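Side-chain contacts in beta-catenin homolog sys-1 (Caenorhabditis elegans, PDB 3C2G), which acts as a transcriptional coregulator in the Wnt asymmetry pathway, binding the TCF factor POP-1 directly and activating or repressing target genes: residues A[142-147]-A[158-163]; A[196-199]-A[204-207]; A[291-296]-A[326-331]; A[470-475]-A[534-539]; A[528-533]-A[573-578]. One frame throughout, in Å; residues are numbered along the deposited sequence.

Contact 1: residues A[142-147]-A[158-163]; sequences QIFNCI and TEFAQH
In the all-helical armadillo domain, the successive helices 134-150 and 154-164 are joined here by one aromatic side chain, F160, which reaches across to I147 and F144. No hydrogen bond spans the pair, and all three touching residues are buried. The CG2 methyl of I147 sits over one face of the F160 ring, 4.0 Å from its centroid and 29° off the ring normal, a CH-pi contact. The two side chains cross at about a right angle, and I147 CD1 stands on the same side of the ring plane near its outer end, 4.0 Å from F160 CZ. F160 is swung away from its own backbone nitrogen, with CG anti to N (chi1 -172°), which carries the ring out toward helix 134-150. Beyond the two segments, F105 makes an edge-to-face contact with F160, and V102 of helix 98-103 also touches it. With an alanine here the ring is gone, which would probably open a gap beneath I147 CG2 and leave F105 without its aromatic partner. The F144 ring, supported by I123 and by I193 of helix 189-198, comes obliquely from the other side of the F160 ring plane: its CD1 lies 4.1 Å from F160 CZ.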
# COMPACT_ATOMS: atom_id res chain seq x y z
N GLN A 142 -14.61 -20.16 15.18
CA GLN A 142 -15.84 -19.49 14.72
C GLN A 142 -16.35 -18.40 15.69
O GLN A 142 -16.94 -17.41 15.25
CB GLN A 142 -16.95 -20.50 14.48
CG GLN A 142 -16.90 -21.18 13.13
CD GLN A 142 -17.79 -22.41 13.10
OE1 GLN A 142 -18.98 -22.32 12.77
NE2 GLN A 142 -17.23 -23.56 13.48
N ILE A 143 -16.11 -18.58 16.98
CA ILE A 143 -16.53 -17.63 18.00
C ILE A 143 -15.70 -16.34 17.89
O ILE A 143 -16.25 -15.24 17.93
CB ILE A 143 -16.43 -18.26 19.42
CG1 ILE A 143 -17.59 -19.24 19.65
CG2 ILE A 143 -16.39 -17.19 20.51
CD1 ILE A 143 -17.30 -20.30 20.73
N PHE A 144 -14.38 -16.50 17.75
CA PHE A 144 -13.49 -15.37 17.50
C PHE A 144 -13.88 -14.64 16.22
O PHE A 144 -14.02 -13.43 16.21
CB PHE A 144 -12.06 -15.83 17.39
CG PHE A 144 -11.38 -16.00 18.70
CD1 PHE A 144 -11.14 -14.91 19.52
CD2 PHE A 144 -10.94 -17.25 19.11
CE1 PHE A 144 -10.49 -15.07 20.74
CE2 PHE A 144 -10.28 -17.41 20.34
CZ PHE A 144 -10.06 -16.32 21.15
N ASN A 145 -14.07 -15.40 15.15
CA ASN A 145 -14.51 -14.85 13.89
C ASN A 145 -15.81 -14.07 14.01
O ASN A 145 -15.91 -12.97 13.51
CB ASN A 145 -14.62 -15.93 12.81
CG ASN A 145 -14.93 -15.35 11.44
OD1 ASN A 145 -14.11 -14.64 10.85
ND2 ASN A 145 -16.12 -15.63 10.94
N CYS A 146 -16.80 -14.64 14.70
CA CYS A 146 -18.09 -13.96 14.87
C CYS A 146 -18.02 -12.66 15.66
O CYS A 146 -18.66 -11.69 15.29
CB CYS A 146 -19.09 -14.88 15.54
SG CYS A 146 -19.79 -16.07 14.44
N ILE A 147 -17.26 -12.65 16.76
CA ILE A 147 -17.12 -11.43 17.55
C ILE A 147 -16.35 -10.36 16.78
O ILE A 147 -16.75 -9.19 16.76
CB ILE A 147 -16.43 -11.68 18.91
CG1 ILE A 147 -17.25 -12.66 19.75
CG2 ILE A 147 -16.27 -10.37 19.68
CD1 ILE A 147 -16.50 -13.18 20.96
N THR A 158 -12.32 -2.24 21.06
CA THR A 158 -11.12 -1.88 21.82
C THR A 158 -10.94 -2.71 23.10
O THR A 158 -9.84 -3.17 23.39
CB THR A 158 -11.12 -0.37 22.15
OG1 THR A 158 -10.98 0.39 20.94
CG2 THR A 158 -9.98 0.00 23.11
N GLU A 159 -12.02 -2.88 23.87
CA GLU A 159 -11.99 -3.69 25.09
C GLU A 159 -11.59 -5.14 24.79
O GLU A 159 -10.70 -5.69 25.43
CB GLU A 159 -13.36 -3.71 25.78
CG GLU A 159 -13.70 -2.46 26.57
CD GLU A 159 -14.94 -2.63 27.45
OE1 GLU A 159 -15.50 -1.60 27.88
OE2 GLU A 159 -15.35 -3.80 27.72
N PHE A 160 -12.27 -5.72 23.80
CA PHE A 160 -12.03 -7.11 23.43
C PHE A 160 -10.59 -7.30 22.98
O PHE A 160 -9.92 -8.24 23.41
CB PHE A 160 -13.02 -7.58 22.36
CG PHE A 160 -12.96 -9.05 22.07
CD1 PHE A 160 -12.99 -9.97 23.11
CD2 PHE A 160 -12.88 -9.51 20.77
CE1 PHE A 160 -12.93 -11.34 22.86
CE2 PHE A 160 -12.81 -10.87 20.50
CZ PHE A 160 -12.83 -11.79 21.55
N ALA A 161 -10.12 -6.38 22.13
CA ALA A 161 -8.72 -6.36 21.70
C ALA A 161 -7.75 -6.40 22.87
O ALA A 161 -6.83 -7.20 22.88
CB ALA A 161 -8.45 -5.17 20.80
N GLN A 162 -7.98 -5.55 23.87
CA GLN A 162 -7.12 -5.53 25.05
C GLN A 162 -7.10 -6.87 25.80
O GLN A 162 -6.02 -7.35 26.17
CB GLN A 162 -7.49 -4.39 26.00
CG GLN A 162 -6.48 -4.17 27.13
CD GLN A 162 -6.81 -2.95 28.00
OE1 GLN A 162 -7.30 -1.92 27.50
NE2 GLN A 162 -6.51 -3.05 29.30
N HIS A 163 -8.27 -7.47 26.00
CA HIS A 163 -8.39 -8.79 26.65
C HIS A 163 -7.58 -9.89 25.97
O HIS A 163 -7.12 -10.83 26.62
CB HIS A 163 -9.85 -9.23 26.74
CG HIS A 163 -10.73 -8.30 27.51
ND1 HIS A 163 -12.08 -8.15 27.25
CD2 HIS A 163 -10.46 -7.45 28.54
CE1 HIS A 163 -12.60 -7.27 28.08
NE2 HIS A 163 -11.64 -6.83 28.87

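Contact 2: residues A[196-199]-A[204-207]; sequences FIIS and LKDY
I198 and L204 bring their backbones to within 6.0 Å, measured CA to CA, across the turn between two consecutive helices of the armadillo domain. Segment 196-199 covers the last turn of helix 189-198, with S199 the first residue to leave helical geometry. After four intervening residues, segment 204-207 lies in the early part of helix 202-210. The contact thus consists of a helix end meeting the start of the next helix.

Two pairs of side chains make the join. One methyl of L204, CD2, is set against the end of the first helix, 3.2 Å from the carbonyl oxygen I197 O and 4.1 Å from I197 CG1. I197 holds that CG1 branch between its backbone nitrogen and carbonyl carbon (chi1 64°), an uncommon choice in a helix. K165 touches both I197 and L204. The second pair is I198 and K205, which cross at about a right angle. The branch methyl I198 CG2 rests on the extended lysine chain, 3.6 Å from K205 CE and 3.7 Å from K205 CG. L266, L269 and L270 of helix 251-270 pack on I198 as well.

Beyond the methylenes, K205 NZ makes a weak hydrogen bond to L269 O. K205 thus works as two things at once: its hydrocarbon stem covers an isoleucine, while its charged end reaches, weakly, a backbone carbonyl of helix 251-270.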
# COMPACT_ATOMS: atom_id res chain seq x y z
N PHE A 196 -6.57 -8.37 13.99
CA PHE A 196 -7.37 -7.65 14.96
C PHE A 196 -6.56 -7.10 16.13
O PHE A 196 -6.76 -5.96 16.52
CB PHE A 196 -8.52 -8.57 15.44
CG PHE A 196 -9.40 -7.95 16.49
CD1 PHE A 196 -10.33 -6.96 16.15
CD2 PHE A 196 -9.32 -8.37 17.81
CE1 PHE A 196 -11.15 -6.38 17.12
CE2 PHE A 196 -10.15 -7.81 18.79
CZ PHE A 196 -11.06 -6.81 18.44
N ILE A 197 -5.64 -7.89 16.67
CA ILE A 197 -4.86 -7.45 17.82
C ILE A 197 -3.71 -6.51 17.42
O ILE A 197 -3.22 -5.73 18.24
CB ILE A 197 -4.30 -8.63 18.67
CG1 ILE A 197 -3.30 -9.47 17.86
CG2 ILE A 197 -5.43 -9.51 19.23
CD1 ILE A 197 -2.62 -10.55 18.68
N ILE A 198 -3.29 -6.61 16.17
CA ILE A 198 -2.19 -5.83 15.63
C ILE A 198 -2.68 -4.43 15.26
O ILE A 198 -1.92 -3.48 15.31
CB ILE A 198 -1.59 -6.53 14.39
CG1 ILE A 198 -0.58 -7.58 14.82
CG2 ILE A 198 -0.97 -5.55 13.43
CD1 ILE A 198 -0.27 -8.60 13.73
N SER A 199 -3.94 -4.33 14.89
CA SER A 199 -4.49 -3.09 14.37
C SER A 199 -4.25 -1.90 15.30
O SER A 199 -4.70 -1.91 16.45
CB SER A 199 -5.98 -3.24 14.07
OG SER A 199 -6.49 -2.06 13.49
N LEU A 204 3.10 -3.65 19.00
CA LEU A 204 2.78 -5.07 18.88
C LEU A 204 3.37 -5.61 17.59
O LEU A 204 3.86 -6.74 17.54
CB LEU A 204 1.28 -5.34 18.99
CG LEU A 204 0.93 -6.76 19.44
CD1 LEU A 204 1.65 -7.14 20.73
CD2 LEU A 204 -0.57 -6.93 19.62
N LYS A 205 3.34 -4.79 16.55
CA LYS A 205 3.98 -5.11 15.29
C LYS A 205 5.47 -5.37 15.51
O LYS A 205 5.99 -6.41 15.08
CB LYS A 205 3.77 -3.99 14.27
CG LYS A 205 2.35 -3.90 13.79
CD LYS A 205 2.15 -2.70 12.91
CE LYS A 205 0.68 -2.46 12.63
NZ LYS A 205 0.53 -1.30 11.72
N ASP A 206 6.11 -4.45 16.22
CA ASP A 206 7.53 -4.56 16.55
C ASP A 206 7.84 -5.70 17.49
O ASP A 206 8.94 -6.24 17.48
CB ASP A 206 8.05 -3.25 17.14
CG ASP A 206 8.30 -2.20 16.09
OD1 ASP A 206 8.32 -2.53 14.89
OD2 ASP A 206 8.49 -1.03 16.47
N TYR A 207 6.88 -6.07 18.33
CA TYR A 207 7.11 -7.23 19.18
C TYR A 207 7.09 -8.50 18.33
O TYR A 207 7.94 -9.37 18.50
CB TYR A 207 6.12 -7.33 20.36
CG TYR A 207 6.34 -8.59 21.17
CD1 TYR A 207 7.53 -8.78 21.88
CD2 TYR A 207 5.39 -9.61 21.18
CE1 TYR A 207 7.76 -9.95 22.60
CE2 TYR A 207 5.61 -10.79 21.91
CZ TYR A 207 6.80 -10.95 22.62
OH TYR A 207 7.03 -12.10 23.33

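Contact 3: residues A[291-296]-A[326-331]; sequences TVVQYP and LPFLLR
F328 meets V293 on a buried side and Q294 on an exposed one, so its single ring has two unlike neighbours. Its first torsion sends the ring out from helix 325-335, with CG anti to the backbone nitrogen (chi1 172°), to the point where helix 285-292 has just ended. The packed half belongs to V293. Its CG2 methyl lies at the ring edge, in the plane of the ring, 3.9 Å from F328 CE2. V293 is buried and is the first residue to leave helical geometry, inside a type I beta turn from V292 to Y295 closed by the bond from Y295 N to V292 O.

The solvent side belongs to Q294, an exposed residue whose methylene CG nevertheless leans closely on the far end of the ring, 3.7 Å from F328 CZ. Only the aliphatic stem is used for this. The amide, its plane standing 85° to the ring, turns back along its own chain, and Q294 NE2 donates to T291 O at 2.8 Å with an N-H...O angle of 145°. That bond uses a lone pair in the carbonyl plane and ties the exposed glutamine to the last turn of helix 285-292. A serine in place of F328 removes the ring, and V293 CG2 would probably lose its edge contact while the Q294 stem is left without its support.

V292 points the other way, into helices 224-239 and 251-270. A helix terminus and its turn braced by an aromatic from a later helix in this way fit the stacked helices of an armadillo domain.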
# COMPACT_ATOMS: atom_id res chain seq x y z
N THR A 291 9.03 -15.55 -6.27
CA THR A 291 8.92 -17.00 -6.48
C THR A 291 7.46 -17.44 -6.46
O THR A 291 7.02 -18.21 -7.31
CB THR A 291 9.69 -17.80 -5.40
OG1 THR A 291 11.07 -17.44 -5.44
CG2 THR A 291 9.57 -19.33 -5.62
N VAL A 292 6.72 -16.92 -5.47
CA VAL A 292 5.35 -17.32 -5.20
C VAL A 292 4.40 -16.83 -6.28
O VAL A 292 3.49 -17.55 -6.67
CB VAL A 292 4.90 -16.86 -3.78
CG1 VAL A 292 3.38 -16.91 -3.62
CG2 VAL A 292 5.58 -17.74 -2.71
N VAL A 293 4.63 -15.62 -6.78
CA VAL A 293 3.75 -15.07 -7.81
C VAL A 293 3.96 -15.67 -9.20
O VAL A 293 3.38 -15.20 -10.16
CB VAL A 293 3.76 -13.52 -7.87
CG1 VAL A 293 3.36 -12.94 -6.52
CG2 VAL A 293 5.11 -12.98 -8.33
N GLN A 294 4.78 -16.71 -9.30
CA GLN A 294 4.81 -17.53 -10.52
C GLN A 294 3.54 -18.37 -10.65
O GLN A 294 3.24 -18.86 -11.73
CB GLN A 294 6.04 -18.46 -10.55
CG GLN A 294 7.39 -17.74 -10.56
CD GLN A 294 8.58 -18.69 -10.35
OE1 GLN A 294 9.48 -18.75 -11.20
NE2 GLN A 294 8.60 -19.42 -9.24
N TYR A 295 2.78 -18.56 -9.56
CA TYR A 295 1.56 -19.35 -9.65
C TYR A 295 0.45 -18.60 -10.38
O TYR A 295 0.10 -17.49 -10.00
CB TYR A 295 1.07 -19.86 -8.29
CG TYR A 295 -0.04 -20.87 -8.47
CD1 TYR A 295 0.26 -22.21 -8.73
CD2 TYR A 295 -1.39 -20.49 -8.45
CE1 TYR A 295 -0.73 -23.15 -8.94
CE2 TYR A 295 -2.40 -21.42 -8.68
CZ TYR A 295 -2.06 -22.75 -8.92
OH TYR A 295 -3.03 -23.70 -9.14
N PRO A 296 -0.14 -19.22 -11.42
CA PRO A 296 -1.14 -18.49 -12.19
C PRO A 296 -2.48 -18.36 -11.47
O PRO A 296 -3.40 -19.12 -11.72
CB PRO A 296 -1.27 -19.32 -13.48
CG PRO A 296 -0.87 -20.73 -13.07
CD PRO A 296 0.10 -20.59 -11.92
N LEU A 326 14.46 -9.14 -11.21
CA LEU A 326 14.05 -7.99 -11.98
C LEU A 326 13.56 -8.33 -13.38
O LEU A 326 12.47 -7.90 -13.76
CB LEU A 326 15.13 -6.91 -12.00
CG LEU A 326 14.75 -5.46 -12.29
CD1 LEU A 326 13.42 -5.06 -11.70
CD2 LEU A 326 15.82 -4.56 -11.71
N PRO A 327 14.33 -9.12 -14.16
CA PRO A 327 13.79 -9.53 -15.46
C PRO A 327 12.45 -10.25 -15.37
O PRO A 327 11.59 -10.06 -16.24
CB PRO A 327 14.86 -10.48 -15.99
CG PRO A 327 16.10 -10.04 -15.33
CD PRO A 327 15.70 -9.62 -13.96
N PHE A 328 12.25 -11.05 -14.33
CA PHE A 328 10.98 -11.74 -14.15
C PHE A 328 9.85 -10.74 -13.98
O PHE A 328 8.83 -10.83 -14.64
CB PHE A 328 11.02 -12.71 -12.95
CG PHE A 328 9.68 -13.30 -12.61
CD1 PHE A 328 9.19 -14.40 -13.31
CD2 PHE A 328 8.90 -12.74 -11.59
CE1 PHE A 328 7.93 -14.95 -13.00
CE2 PHE A 328 7.64 -13.27 -11.28
CZ PHE A 328 7.16 -14.38 -11.98
N LEU A 329 10.05 -9.77 -13.10
CA LEU A 329 9.06 -8.72 -12.87
C LEU A 329 8.77 -7.86 -14.10
O LEU A 329 7.63 -7.50 -14.34
CB LEU A 329 9.44 -7.87 -11.66
CG LEU A 329 9.44 -8.65 -10.33
CD1 LEU A 329 9.94 -7.79 -9.20
CD2 LEU A 329 8.04 -9.22 -9.99
N LEU A 330 9.80 -7.55 -14.89
CA LEU A 330 9.57 -6.83 -16.14
C LEU A 330 8.71 -7.63 -17.11
O LEU A 330 7.84 -7.07 -17.76
CB LEU A 330 10.89 -6.42 -16.79
CG LEU A 330 11.64 -5.39 -15.96
CD1 LEU A 330 13.10 -5.34 -16.35
CD2 LEU A 330 10.98 -4.03 -16.07
N ARG A 331 8.97 -8.93 -17.18
CA ARG A 331 8.18 -9.82 -18.02
C ARG A 331 6.72 -9.84 -17.56
O ARG A 331 5.81 -9.75 -18.38
CB ARG A 331 8.75 -11.23 -17.98
CG ARG A 331 8.44 -12.06 -19.22
CD ARG A 331 9.19 -13.41 -19.21
NE ARG A 331 10.58 -13.30 -18.71
CZ ARG A 331 11.07 -13.97 -17.67
NH1 ARG A 331 10.31 -14.85 -17.01
NH2 ARG A 331 12.33 -13.79 -17.29

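Contact 4: residues A[470-475]-A[534-539]; sequences LLLRTP and EQCGAE
Where L472 meets Q535 and C536, the flat group with a partner on each face is the carbonyl of L470, two residues before L472 at the end of helix 457-472. The hydroxyl T474 OG1 donates to L470 O from one face at 2.8 Å, and R473 N does so from the opposite face at 3.2 Å. Together these two bonds hold the helix end and the turn leaving it. Across the contact, the carbonyl oxygen L472 O lies 3.7 Å from both Q535 CB and Q535 CD; the still closer approach of CG in the model is doubtful and supports no conclusion.

Q535 bends sharply at its second torsion (chi2 73°), which folds the amide back instead of letting the chain run straight on. Beside it the contact becomes apolar, with L472 CD2 4.3 Å from C536 SG. L472 is buried, and it also packs on L528, V531 and L532 of helix 515-535, which itself ends at Q535.

Here, then, the ends of two helices of the armadillo domain face each other. No hydrogen bond crosses between 470-475 and 534-539, and the two bonds to L470 O are made within 470-475. The attachment is therefore apolar, resting on a loose contact of leucine with cysteine and on the burial of L472 against helix 515-535.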
# COMPACT_ATOMS: atom_id res chain seq x y z
N LEU A 470 14.80 16.52 -18.74
CA LEU A 470 15.90 15.57 -18.81
C LEU A 470 16.17 15.02 -20.22
O LEU A 470 17.32 14.88 -20.62
CB LEU A 470 15.68 14.42 -17.83
CG LEU A 470 15.61 14.81 -16.36
CD1 LEU A 470 15.33 13.58 -15.48
CD2 LEU A 470 16.87 15.55 -15.91
N LEU A 471 15.11 14.71 -20.96
CA LEU A 471 15.26 14.26 -22.34
C LEU A 471 16.02 15.29 -23.17
O LEU A 471 16.93 14.94 -23.91
CB LEU A 471 13.92 13.94 -22.98
CG LEU A 471 13.34 12.57 -22.64
CD1 LEU A 471 11.87 12.51 -23.05
CD2 LEU A 471 14.14 11.43 -23.26
N LEU A 472 15.66 16.56 -23.03
CA LEU A 472 16.24 17.61 -23.86
C LEU A 472 17.65 17.97 -23.43
O LEU A 472 18.37 18.60 -24.17
CB LEU A 472 15.36 18.87 -23.89
CG LEU A 472 13.93 18.76 -24.43
CD1 LEU A 472 13.24 20.07 -24.23
CD2 LEU A 472 13.84 18.35 -25.89
N ARG A 473 18.06 17.54 -22.24
CA ARG A 473 19.43 17.78 -21.77
C ARG A 473 20.32 16.58 -22.03
O ARG A 473 21.49 16.57 -21.66
CB ARG A 473 19.43 18.13 -20.30
CG ARG A 473 19.06 19.56 -20.01
CD ARG A 473 18.75 19.77 -18.55
NE ARG A 473 19.96 19.69 -17.73
CZ ARG A 473 19.96 19.47 -16.41
NH1 ARG A 473 18.81 19.30 -15.75
NH2 ARG A 473 21.12 19.43 -15.75
N THR A 474 19.75 15.55 -22.65
CA THR A 474 20.47 14.32 -22.97
C THR A 474 21.09 14.48 -24.35
O THR A 474 20.38 14.62 -25.34
CB THR A 474 19.50 13.12 -22.93
OG1 THR A 474 19.02 12.95 -21.60
CG2 THR A 474 20.18 11.87 -23.35
N PRO A 475 22.43 14.44 -24.42
CA PRO A 475 23.23 14.76 -25.62
C PRO A 475 22.83 14.00 -26.89
O PRO A 475 22.70 14.61 -27.94
CB PRO A 475 24.66 14.38 -25.20
CG PRO A 475 24.66 14.52 -23.72
CD PRO A 475 23.29 14.05 -23.29
N GLU A 534 17.33 27.00 -25.29
CA GLU A 534 18.73 26.69 -25.53
C GLU A 534 18.97 25.48 -26.45
O GLU A 534 19.72 25.56 -27.43
CB GLU A 534 19.46 26.50 -24.20
CG GLU A 534 20.89 25.99 -24.34
CD GLU A 534 21.80 26.53 -23.26
OE1 GLU A 534 21.31 26.85 -22.16
OE2 GLU A 534 23.02 26.63 -23.52
N GLN A 535 18.32 24.37 -26.12
CA GLN A 535 18.64 23.07 -26.69
C GLN A 535 18.01 22.81 -28.05
O GLN A 535 18.52 22.02 -28.84
CB GLN A 535 18.23 21.97 -25.72
CG GLN A 535 19.35 21.02 -25.40
CD GLN A 535 20.40 21.63 -24.49
OE1 GLN A 535 21.58 21.35 -24.64
NE2 GLN A 535 19.96 22.46 -23.55
N CYS A 536 16.88 23.47 -28.31
CA CYS A 536 16.21 23.39 -29.60
C CYS A 536 16.46 24.62 -30.46
O CYS A 536 15.85 24.78 -31.51
CB CYS A 536 14.70 23.20 -29.41
SG CYS A 536 14.23 21.83 -28.32
N GLY A 537 17.36 25.49 -30.01
CA GLY A 537 17.67 26.75 -30.68
C GLY A 537 16.42 27.52 -31.07
O GLY A 537 16.29 27.97 -32.20
N ALA A 538 15.50 27.68 -30.11
CA ALA A 538 14.17 28.21 -30.40
C ALA A 538 13.80 29.38 -29.50
O ALA A 538 12.63 29.56 -29.15
CB ALA A 538 13.14 27.10 -30.29
N GLU A 539 14.79 30.18 -29.13
CA GLU A 539 14.56 31.34 -28.28
C GLU A 539 13.40 32.21 -28.77
O GLU A 539 12.50 32.54 -27.99
CB GLU A 539 15.84 32.14 -28.12
CG GLU A 539 15.96 32.81 -26.77
CD GLU A 539 17.34 33.36 -26.52
OE1 GLU A 539 18.25 32.57 -26.17
OE2 GLU A 539 17.52 34.59 -26.64

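Contact 5: residues A[528-533]-A[573-578]; sequences LLLVLM and CDKILE
M533, present as selenomethionine, slides past K575 in the opposite direction, so that the two long chains run alongside each other. Its selenium lies 4.0 Å from K575 CD and 4.1 Å from K575 CB. The terminal methyl goes further, with M533 CE 4.1 Å from I576 CG1, and there the side chains cross at about a right angle. L530 closes the first shell more loosely, its CD2 methyl 4.4 Å from K575 CD.

An extended chain beyond CG allows M533 to span the gap between the helices, whose local axes come no closer than 11.5 Å and run 51° apart. V542 and E539 of helix 539-544 also touch M533. Helix 515-535 is backed in turn by helix 457-472, where F468 and I469 pack on L528. On helix 563-579, D574 forms a salt bridge with R615.

K575 bends only at its last torsion (chi4 -65°), after the methylenes have covered the selenium, and its NZ forms a salt bridge with E539 OE1. The carboxylate belongs to the residue that opens helix 539-544, which follows helix 515-535 directly in the chain. The lysine therefore joins two kinds of bonding: its stem gives helix 515-535 an apolar surface against M533 and L530, and its ammonium group, paired with E539, probably keeps that stem from swinging away into solvent.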
# COMPACT_ATOMS: atom_id res chain seq x y z
N LEU A 528 11.92 24.41 -17.94
CA LEU A 528 11.74 23.77 -19.23
C LEU A 528 11.67 24.78 -20.39
O LEU A 528 12.09 24.48 -21.51
CB LEU A 528 10.51 22.85 -19.21
CG LEU A 528 10.11 22.13 -20.51
CD1 LEU A 528 11.24 21.31 -21.09
CD2 LEU A 528 8.90 21.26 -20.27
N LEU A 529 11.14 25.98 -20.14
CA LEU A 529 11.09 26.99 -21.18
C LEU A 529 12.52 27.43 -21.54
O LEU A 529 12.82 27.64 -22.72
CB LEU A 529 10.23 28.17 -20.77
CG LEU A 529 8.74 27.90 -20.63
CD1 LEU A 529 8.04 29.13 -20.07
CD2 LEU A 529 8.10 27.46 -21.95
N LEU A 530 13.39 27.51 -20.53
CA LEU A 530 14.82 27.76 -20.71
C LEU A 530 15.53 26.69 -21.54
O LEU A 530 16.25 27.01 -22.50
CB LEU A 530 15.51 27.89 -19.35
CG LEU A 530 15.25 29.23 -18.67
CD1 LEU A 530 15.96 29.28 -17.34
CD2 LEU A 530 15.68 30.41 -19.57
N VAL A 531 15.33 25.44 -21.15
CA VAL A 531 15.93 24.31 -21.84
C VAL A 531 15.50 24.31 -23.30
O VAL A 531 16.35 24.16 -24.17
CB VAL A 531 15.61 22.97 -21.14
CG1 VAL A 531 16.00 21.82 -22.00
CG2 VAL A 531 16.33 22.88 -19.79
N LEU A 532 14.21 24.49 -23.57
CA LEU A 532 13.70 24.53 -24.94
C LEU A 532 14.35 25.65 -25.74
O LEU A 532 14.71 25.45 -26.90
CB LEU A 532 12.19 24.71 -24.98
CG LEU A 532 11.32 23.49 -24.66
CD1 LEU A 532 9.95 23.93 -24.14
CD2 LEU A 532 11.18 22.56 -25.87
N MSE A 533 14.50 26.81 -25.11
CA MSE A 533 15.15 27.94 -25.76
C MSE A 533 16.55 27.57 -26.21
O MSE A 533 16.89 27.75 -27.38
CB MSE A 533 15.17 29.16 -24.84
CG MSE A 533 13.90 29.96 -24.91
SE MSE A 533 13.75 31.26 -23.46
CE MSE A 533 12.33 32.42 -24.17
N CYS A 573 12.63 35.92 -18.38
CA CYS A 573 11.97 37.20 -18.61
C CYS A 573 12.77 38.05 -19.59
O CYS A 573 12.21 38.58 -20.54
CB CYS A 573 11.76 37.95 -17.30
SG CYS A 573 10.38 37.34 -16.34
N ASP A 574 14.07 38.13 -19.36
CA ASP A 574 14.95 38.91 -20.20
C ASP A 574 14.96 38.39 -21.63
O ASP A 574 14.93 39.17 -22.57
CB ASP A 574 16.37 38.94 -19.63
CG ASP A 574 17.25 39.97 -20.33
OD1 ASP A 574 17.00 41.18 -20.15
OD2 ASP A 574 18.17 39.55 -21.06
N LYS A 575 14.99 37.07 -21.78
CA LYS A 575 14.96 36.46 -23.10
C LYS A 575 13.61 36.64 -23.81
O LYS A 575 13.56 36.74 -25.04
CB LYS A 575 15.33 34.98 -23.02
CG LYS A 575 16.81 34.75 -22.77
CD LYS A 575 17.11 33.27 -22.62
CE LYS A 575 18.60 33.02 -22.37
NZ LYS A 575 19.44 33.41 -23.53
N ILE A 576 12.52 36.67 -23.05
CA ILE A 576 11.21 36.95 -23.65
C ILE A 576 11.16 38.39 -24.21
O ILE A 576 10.62 38.62 -25.29
CB ILE A 576 10.02 36.68 -22.68
CG1 ILE A 576 9.86 35.19 -22.39
CG2 ILE A 576 8.71 37.21 -23.25
CD1 ILE A 576 9.08 34.91 -21.13
N LEU A 577 11.73 39.33 -23.46
CA LEU A 577 11.67 40.74 -23.84
C LEU A 577 12.63 41.09 -24.97
O LEU A 577 12.40 42.04 -25.70
CB LEU A 577 11.87 41.64 -22.63
CG LEU A 577 10.79 41.48 -21.56
CD1 LEU A 577 11.04 42.37 -20.37
CD2 LEU A 577 9.41 41.76 -22.15
N GLU A 578 13.70 40.30 -25.12
CA GLU A 578 14.60 40.44 -26.25
C GLU A 578 13.87 40.17 -27.57
O GLU A 578 14.20 40.78 -28.58
CB GLU A 578 15.81 39.50 -26.11
CG GLU A 578 16.96 39.74 -27.10
CD GLU A 578 18.20 38.86 -26.80
OE1 GLU A 578 18.61 38.77 -25.60
OE2 GLU A 578 18.77 38.27 -27.76

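In the fold
Contact 1 is fully buried and purely apolar, whereas contacts 2 to 5 are partly buried; contacts 2, 3 and 5 use the hydrocarbon stems of lysine or glutamine, and contact 4 sets leucine against cysteine. Contacts 1 and 2 touch, F196 packing on F160 and A161. Contacts 4 and 5 share helix 515-535 and are joined by packing, a salt bridge and a probable hydrogen bond from A538 N to M533 O. Contact 3 touches none of the others; the nearest centre, that of contact 2, is about 30 Å away. Contacts 2, 3 and 4 involve helix ends; contacts 1 and 5 join helix bodies, with centres about 66 Å apart on opposite sides of the chain's centre.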